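Local atomic coordinates of ATP-dependent CLP protease, putative (Plasmodium falciparum, PDB entry 2F6I), a protein that probably degrades proteins to small peptides as the serine-protease core of an ATP-dependent Clp system of the malaria parasite. Residues 129-134 with 194-199; 182-185 with 189-192. All coordinates share one frame; numbering follows the deposited sequence.

Interaction 1: 129-134 with 194-199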
# COMPACT_ATOMS: atom_id res chain seq x y z
N CYS C 129 25.21 22.37 -22.68
CA CYS C 129 24.33 21.27 -23.05
C CYS C 129 25.08 19.95 -23.23
O CYS C 129 26.20 19.92 -23.76
CB CYS C 129 23.58 21.61 -24.33
SG CYS C 129 22.35 20.38 -24.80
N ARG C 130 24.47 18.86 -22.79
CA ARG C 130 25.07 17.54 -22.93
C ARG C 130 24.20 16.78 -23.92
O ARG C 130 22.99 16.66 -23.74
CB ARG C 130 25.09 16.81 -21.58
CG ARG C 130 25.88 17.55 -20.50
CD ARG C 130 27.35 17.67 -20.85
NE ARG C 130 28.06 16.40 -20.69
CZ ARG C 130 29.30 16.17 -21.12
NH1 ARG C 130 29.98 17.13 -21.73
NH2 ARG C 130 29.86 14.99 -20.91
N ILE C 131 24.83 16.29 -24.99
CA ILE C 131 24.12 15.57 -26.04
C ILE C 131 24.60 14.13 -26.18
O ILE C 131 25.80 13.86 -26.15
CB ILE C 131 24.32 16.30 -27.39
CG1 ILE C 131 23.87 17.75 -27.25
CG2 ILE C 131 23.55 15.60 -28.49
CD1 ILE C 131 24.18 18.62 -28.46
N MET C 132 23.65 13.21 -26.32
CA MET C 132 23.96 11.79 -26.46
C MET C 132 23.02 11.12 -27.45
O MET C 132 21.96 11.66 -27.78
CB MET C 132 23.84 11.09 -25.10
CG MET C 132 22.43 11.11 -24.55
SD MET C 132 22.40 11.46 -22.80
CE MET C 132 23.31 13.00 -22.79
N ILE C 133 23.39 9.94 -27.92
CA ILE C 133 22.58 9.21 -28.88
C ILE C 133 21.69 8.16 -28.23
O ILE C 133 20.56 7.94 -28.66
CB ILE C 133 23.49 8.53 -29.93
CG1 ILE C 133 24.39 9.57 -30.59
CG2 ILE C 133 22.63 7.81 -30.97
CD1 ILE C 133 25.40 8.99 -31.55
N HIS C 134 22.21 7.53 -27.18
CA HIS C 134 21.48 6.50 -26.44
C HIS C 134 20.23 7.05 -25.74
O HIS C 134 19.99 8.25 -25.75
CB HIS C 134 22.41 5.86 -25.41
CG HIS C 134 22.93 6.84 -24.39
ND1 HIS C 134 22.36 7.00 -23.15
CD2 HIS C 134 23.95 7.73 -24.45
CE1 HIS C 134 23.00 7.94 -22.49
NE2 HIS C 134 23.97 8.40 -23.25
N TYR C 194 30.48 16.47 -34.60
CA TYR C 194 29.79 15.23 -34.94
C TYR C 194 28.81 15.50 -36.08
O TYR C 194 28.47 14.59 -36.85
CB TYR C 194 29.03 14.71 -33.73
CG TYR C 194 28.75 13.22 -33.74
CD1 TYR C 194 29.70 12.31 -33.29
CD2 TYR C 194 27.52 12.72 -34.18
CE1 TYR C 194 29.44 10.94 -33.27
CE2 TYR C 194 27.25 11.36 -34.18
CZ TYR C 194 28.21 10.47 -33.72
OH TYR C 194 27.94 9.12 -33.69
N GLY C 195 28.35 16.74 -36.18
CA GLY C 195 27.42 17.10 -37.23
C GLY C 195 25.97 17.17 -36.77
O GLY C 195 25.05 17.15 -37.60
N ILE C 196 25.76 17.24 -35.46
CA ILE C 196 24.42 17.31 -34.89
C ILE C 196 23.91 18.76 -34.88
O ILE C 196 22.75 19.01 -35.16
CB ILE C 196 24.39 16.74 -33.46
CG1 ILE C 196 24.66 15.24 -33.50
CG2 ILE C 196 23.03 17.02 -32.80
CD1 ILE C 196 24.80 14.59 -32.14
N ILE C 197 24.80 19.69 -34.56
CA ILE C 197 24.44 21.10 -34.54
C ILE C 197 25.42 21.86 -35.42
O ILE C 197 26.53 21.39 -35.67
CB ILE C 197 24.50 21.70 -33.12
CG1 ILE C 197 25.90 21.51 -32.53
CG2 ILE C 197 23.44 21.06 -32.24
CD1 ILE C 197 26.10 22.14 -31.17
N ASP C 198 25.02 23.03 -35.89
CA ASP C 198 25.87 23.83 -36.76
C ASP C 198 26.79 24.76 -35.98
O ASP C 198 27.93 24.99 -36.39
CB ASP C 198 25.01 24.64 -37.73
CG ASP C 198 24.04 23.77 -38.49
OD1 ASP C 198 24.49 22.84 -39.20
OD2 ASP C 198 22.81 24.00 -38.39
N GLU C 199 26.31 25.30 -34.87
CA GLU C 199 27.14 26.21 -34.09
C GLU C 199 26.80 26.28 -32.61
O GLU C 199 25.67 26.03 -32.19
CB GLU C 199 27.09 27.61 -34.69
CG GLU C 199 25.69 28.11 -35.01
CD GLU C 199 25.71 29.46 -35.70
OE1 GLU C 199 26.43 29.60 -36.71
OE2 GLU C 199 24.99 30.38 -35.23

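Interaction 2: 182-185 with 189-192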
# COMPACT_ATOMS: atom_id res chain seq x y z
N ARG C 182 27.72 2.69 -26.47
CA ARG C 182 28.69 2.97 -25.42
C ARG C 182 28.34 4.18 -24.56
O ARG C 182 29.21 4.73 -23.89
CB ARG C 182 30.09 3.13 -26.03
CG ARG C 182 30.29 4.34 -26.93
CD ARG C 182 31.63 4.24 -27.67
NE ARG C 182 31.96 5.45 -28.43
CZ ARG C 182 32.57 6.51 -27.91
NH1 ARG C 182 32.93 6.53 -26.64
NH2 ARG C 182 32.82 7.57 -28.68
N ASP C 183 27.07 4.57 -24.56
CA ASP C 183 26.61 5.71 -23.77
C ASP C 183 27.58 6.88 -23.89
O ASP C 183 28.17 7.32 -22.90
CB ASP C 183 26.47 5.33 -22.29
CG ASP C 183 25.46 4.21 -22.07
OD1 ASP C 183 24.35 4.29 -22.63
OD2 ASP C 183 25.79 3.26 -21.33
N TYR C 184 27.74 7.37 -25.11
CA TYR C 184 28.65 8.47 -25.37
C TYR C 184 28.01 9.85 -25.17
O TYR C 184 27.03 10.19 -25.83
CB TYR C 184 29.21 8.31 -26.80
CG TYR C 184 30.08 9.44 -27.30
CD1 TYR C 184 30.99 10.09 -26.46
CD2 TYR C 184 30.02 9.84 -28.63
CE1 TYR C 184 31.82 11.11 -26.94
CE2 TYR C 184 30.85 10.85 -29.13
CZ TYR C 184 31.74 11.48 -28.27
OH TYR C 184 32.55 12.49 -28.76
N TYR C 185 28.56 10.62 -24.24
CA TYR C 185 28.10 11.97 -23.93
C TYR C 185 29.01 12.97 -24.63
O TYR C 185 30.23 12.89 -24.51
CB TYR C 185 28.14 12.25 -22.43
CG TYR C 185 27.05 11.61 -21.62
CD1 TYR C 185 26.95 10.22 -21.51
CD2 TYR C 185 26.10 12.39 -20.96
CE1 TYR C 185 25.94 9.63 -20.76
CE2 TYR C 185 25.08 11.81 -20.21
CZ TYR C 185 25.01 10.43 -20.12
OH TYR C 185 24.00 9.85 -19.39
N LEU C 189 30.59 21.57 -28.38
CA LEU C 189 31.56 21.52 -29.46
C LEU C 189 31.67 20.14 -30.12
O LEU C 189 31.68 20.03 -31.34
CB LEU C 189 32.93 21.96 -28.96
CG LEU C 189 34.02 22.05 -30.03
CD1 LEU C 189 33.56 22.95 -31.17
CD2 LEU C 189 35.31 22.58 -29.41
N GLU C 190 31.74 19.10 -29.30
CA GLU C 190 31.85 17.75 -29.83
C GLU C 190 30.61 17.42 -30.65
O GLU C 190 30.68 16.67 -31.63
CB GLU C 190 32.03 16.75 -28.69
CG GLU C 190 33.26 17.04 -27.84
CD GLU C 190 33.49 16.00 -26.75
OE1 GLU C 190 32.55 15.73 -25.97
OE2 GLU C 190 34.62 15.46 -26.67
N ALA C 191 29.48 17.99 -30.26
CA ALA C 191 28.22 17.76 -30.97
C ALA C 191 28.30 18.40 -32.35
O ALA C 191 27.82 17.83 -33.34
CB ALA C 191 27.06 18.36 -30.19
N LYS C 192 28.91 19.57 -32.43
CA LYS C 192 29.06 20.27 -33.69
C LYS C 192 29.98 19.48 -34.63
O LYS C 192 29.66 19.28 -35.80
CB LYS C 192 29.65 21.66 -33.46
CG LYS C 192 29.94 22.43 -34.73
CD LYS C 192 30.60 23.75 -34.42
CE LYS C 192 30.94 24.51 -35.69
NZ LYS C 192 31.57 25.82 -35.37

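Interaction 1: 129-134 with 194-199
The CD1 methyl of Ile133 meets the hydroxyl end of Tyr194, the two side chains crossing at about a right angle, and the long branch of the isoleucine makes the touch. At CB, Ile133 is still 5.9 Å from Tyr194 OH. Its CG1 stands anti to the carbonyl carbon (chi1 -56°), which carries the branch toward the tyrosine, and the gap from CG1 to Tyr194 OH is 4.7 Å. The chain runs on extended to CD1, which closes on Tyr194 OH at 3.3 Å and also lies 3.8 Å from Tyr194 CZ. A single methyl group thus rests against the phenol end of the ring. The hydroxyl beside that methyl has a polar partner of its own: Tyr194 OH is hydrogen-bonded to Asp179 OD2.

A second apolar pair lies beside the first. Ile131 uses its short branch, CG2, to reach Ile196 CD1 at 4.0 Å, and these side chains run past each other in opposite directions. With the CA atoms of Ile131 and Ile196 9.0 Å apart and no hydrogen bond between the segments, the joint rests on side-chain packing, Ile131 from strand 130-132 and Ile133 from the loop after it, against Tyr194 at the helix end and Ile196 beyond it. All four touching residues are buried.

Gly195, at phi 100°, ends the helix in a Schellman motif, with backbone angles that account for the glycine; Ile196 then points back toward the strand. The histidine predicted to be in the active site, His134, follows directly after Ile133, with Met132 CG above one face of its ring, offset toward the rim. Around the contact, helix 173-181 packs on Ile133 and Tyr194, Leu115 of helix 109-116 touches both Ile131 and Ile196, and strand 130-132 runs between strands 106-107 and 185-186.

Interaction 2: 182-185 with 189-192
Tyr184 sends its hydroxyl end over to the carboxylate of Glu190, where Tyr184 OH lies 4.2 Å from both Glu190 CD and Glu190 OE2. That separation is too long for a direct hydrogen bond, and the contact is best read as loose packing of a phenol end beside a carboxylate whose plane is turned 65° from the ring. The tyrosine arrives by way of its torsion: CG is anti to the backbone N (chi1 174°), which swings the ring end closer to the helix than the bond leaving the backbone would suggest. Glu190 answers with a side chain extended beyond CG, reaching out from the helix toward the loop.

Its other oxygen, Glu190 OE1, approaches the backbone oxygen of Tyr185 at 3.9 Å. Both atoms are acceptors unless the acid is protonated, so this approach offers no evident attraction; OE1 is instead hydrogen-bonded to a residue next to the segments. The backbone N of Glu190 is bound by Asn187 OD1, within the turn that starts the helix.

The Tyr184 ring is also braced on one face by Arg182, whose NH2 sits over the ring centre, 3.5 Å above the plane. A salt bridge from Arg182 NH2 to Asp179 OD1 helps to hold that guanidinium group in place. Tyr185 turns its CB away from the helix, and its ring meets that of His134, the histidine predicted to be in the active site.

The contact thus spans a short connection near the surface: the loop leaving helix 173-181 runs into strand 185-186, the chain turns, and helix 188-194 begins, with Ala191 on its inner side packed on Ile131 of strand 130-132.

Overall arrangement
The centres of interactions 1 and 2 are 6 Å apart, on the same side of the chain's centre. In sequence, 129-134 comes first, then 182-185, 189-192 and 194-199, so interaction 2 falls between the two halves of interaction 1. Strand 130-132 and helix 188-194 link them: Ile131 CD1 packs on Ala191 CB at 3.4 Å, and Ile196 N probably bonds to Ala191 O. Strands 130-132 and 185-186 pair antiparallel in the small mixed sheet, and Tyr185 meets the ring of His134. Both contacts reach a second subunit, including a salt bridge from Arg130 to Glu153 of that subunit, placing the predicted active-site region close to an assembly interface.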